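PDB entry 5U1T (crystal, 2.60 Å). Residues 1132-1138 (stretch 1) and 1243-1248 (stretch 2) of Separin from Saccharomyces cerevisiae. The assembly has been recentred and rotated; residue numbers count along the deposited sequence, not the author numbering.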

# COMPACT_ATOMS: atom_id res chain seq x y z
N ILE A 1132 37.30 -3.97 45.38
CA ILE A 1132 36.59 -2.78 44.92
C ILE A 1132 35.14 -2.81 45.35
O ILE A 1132 34.61 -3.85 45.72
CB ILE A 1132 36.62 -2.63 43.39
CG1 ILE A 1132 36.21 -3.94 42.71
CG2 ILE A 1132 37.98 -2.16 42.93
CD1 ILE A 1132 36.04 -3.81 41.22
N ASN A 1133 34.51 -1.64 45.30
CA ASN A 1133 33.06 -1.56 45.39
C ASN A 1133 32.49 -1.33 44.00
O ASN A 1133 33.08 -0.59 43.19
CB ASN A 1133 32.61 -0.45 46.32
CG ASN A 1133 32.88 -0.75 47.77
OD1 ASN A 1133 33.12 -1.89 48.16
ND2 ASN A 1133 32.81 0.29 48.60
N VAL A 1134 31.37 -1.98 43.73
CA VAL A 1134 30.62 -1.71 42.52
C VAL A 1134 29.21 -1.36 42.96
O VAL A 1134 28.48 -2.18 43.49
CB VAL A 1134 30.62 -2.90 41.57
CG1 VAL A 1134 30.31 -2.41 40.17
CG2 VAL A 1134 31.97 -3.58 41.58
N ILE A 1135 28.85 -0.10 42.78
CA ILE A 1135 27.63 0.43 43.34
C ILE A 1135 26.72 0.96 42.23
O ILE A 1135 27.12 1.86 41.49
CB ILE A 1135 27.94 1.53 44.35
CG1 ILE A 1135 28.75 0.94 45.50
CG2 ILE A 1135 26.68 2.17 44.85
CD1 ILE A 1135 29.19 1.93 46.55
N THR A 1136 25.52 0.39 42.12
CA THR A 1136 24.57 0.88 41.13
C THR A 1136 23.74 2.01 41.75
O THR A 1136 23.52 2.04 42.97
CB THR A 1136 23.66 -0.25 40.58
OG1 THR A 1136 22.88 -0.80 41.64
CG2 THR A 1136 24.50 -1.37 40.01
N ILE A 1137 23.37 2.96 40.91
CA ILE A 1137 22.51 4.09 41.27
C ILE A 1137 21.39 4.15 40.23
O ILE A 1137 21.62 4.36 39.01
CB ILE A 1137 23.27 5.43 41.32
CG1 ILE A 1137 24.51 5.33 42.19
CG2 ILE A 1137 22.35 6.56 41.79
CD1 ILE A 1137 25.24 6.63 42.37
N ASP A 1138 20.17 3.93 40.69
CA ASP A 1138 19.07 3.74 39.77
C ASP A 1138 17.85 4.43 40.33
O ASP A 1138 17.84 4.86 41.49
CB ASP A 1138 18.81 2.25 39.54
CG ASP A 1138 18.52 1.93 38.09
OD1 ASP A 1138 17.70 2.67 37.46
OD2 ASP A 1138 19.14 0.96 37.57
N GLY A 1243 27.15 5.75 54.51
CA GLY A 1243 28.15 4.72 54.74
C GLY A 1243 28.15 3.55 53.78
O GLY A 1243 29.13 2.79 53.72
N PHE A 1244 27.06 3.40 53.03
CA PHE A 1244 26.94 2.39 51.98
C PHE A 1244 28.01 2.67 50.92
O PHE A 1244 28.50 1.76 50.26
CB PHE A 1244 25.53 2.41 51.38
CG PHE A 1244 25.17 1.21 50.52
CD1 PHE A 1244 24.82 0.00 51.10
CD2 PHE A 1244 25.16 1.31 49.14
CE1 PHE A 1244 24.48 -1.09 50.33
CE2 PHE A 1244 24.81 0.22 48.35
CZ PHE A 1244 24.47 -0.98 48.94
N PHE A 1245 28.37 3.94 50.79
CA PHE A 1245 29.37 4.37 49.82
C PHE A 1245 30.79 4.35 50.37
O PHE A 1245 31.75 4.55 49.62
CB PHE A 1245 29.04 5.77 49.32
CG PHE A 1245 27.86 5.82 48.42
CD1 PHE A 1245 28.01 5.54 47.06
CD2 PHE A 1245 26.60 6.09 48.94
CE1 PHE A 1245 26.91 5.56 46.23
CE2 PHE A 1245 25.50 6.11 48.12
CZ PHE A 1245 25.65 5.85 46.76
N SER A 1246 30.92 4.10 51.67
CA SER A 1246 32.21 4.24 52.32
C SER A 1246 33.24 3.24 51.79
O SER A 1246 32.96 2.04 51.65
CB SER A 1246 32.08 4.11 53.84
OG SER A 1246 33.33 3.82 54.42
N PRO A 1247 34.44 3.75 51.48
CA PRO A 1247 35.55 2.93 50.98
C PRO A 1247 36.23 2.14 52.08
O PRO A 1247 37.14 1.39 51.75
CB PRO A 1247 36.49 3.98 50.39
CG PRO A 1247 36.23 5.19 51.19
CD PRO A 1247 34.77 5.18 51.49
N GLU A 1248 35.81 2.30 53.34
CA GLU A 1248 36.47 1.66 54.49
C GLU A 1248 36.17 0.16 54.61
O GLU A 1248 35.03 -0.26 54.43
CB GLU A 1248 36.05 2.34 55.79
CG GLU A 1248 36.52 3.77 55.95
CD GLU A 1248 36.16 4.36 57.32
OE1 GLU A 1248 35.94 3.59 58.29
OE2 GLU A 1248 36.09 5.60 57.45

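A β-strand can dock against a 3-10 turn and the loop that follows it without sharing a single hydrogen bond with them, provided that side chains of the right shape meet in the gap. The two stretches of separin considered here, at least 108 residues apart in sequence wherever they touch, illustrate the principle. No hydrogen bond crosses between them, and the contact, 240 Å² counted over both sides, rests mainly on apolar packing.

The alternation of the strand sets the pattern. Asn 1133 and Ile 1135 direct their CA-to-CB bonds toward the second stretch, whereas Thr 1136 points away and Val 1134 lies out of reach. The backbones stay well apart, with the CA atoms of Ile 1135 and Phe 1245 separated by 7.8 Å, so the intervening space must be filled by side chains.

Ile 1135 is the main bump. Its β-branched side chain, with chi1 in m and chi2 in t, presents two methyl-tipped arms to the second stretch. CD1 lies 3.8 Å from the carbonyl O of Phe 1244 and also 3.8 Å from CD1 of Phe 1245, and CG2 lies 3.7 Å from CE1 of Phe 1245, so both arms press on the Phe 1245 ring. The same CG2 lies 4.4 Å from CE2 of Phe 1244, near the plane of that ring and at its edge. The hollow that receives Ile 1135 is thus made of two consecutive aromatic residues and the backbone between their side chains. Isoleucine suits the site because its branches can touch several surfaces at once and bring no polar atom of their own into the buried site.

The phenylalanines reach this hollow by different routes. Phe 1244 sets out sideways and Phe 1245 away from the strand, yet the ends of both side chains come nearer to it; a long, flat side chain can make such a return. The Phe 1245 ring meets the strand obliquely and also receives Ile 1137, whose CD1 approaches CE1 of Phe 1245 to 4.3 Å. Ile 1137 likewise starts sideways, and its extended chi2 carries the terminal methyl within range.

At the other end of the contact, Asn 1133 supplies a polar but buried bump. Its ND2 sits 3.5 Å from the carbonyl O of Ser 1246, a close approach without a hydrogen bond.

The second stretch holds its own form by internal bonds. Ser 1246 N donates to Gly 1243 O at 3.0 Å, closing the turn that carries both phenylalanines, and Glu 1248 N donates to Ser 1246 OG at 3.1 Å. With its side chain directed away from the strand, Ser 1246 braces the loop and leaves its carbonyl to face Asn 1133.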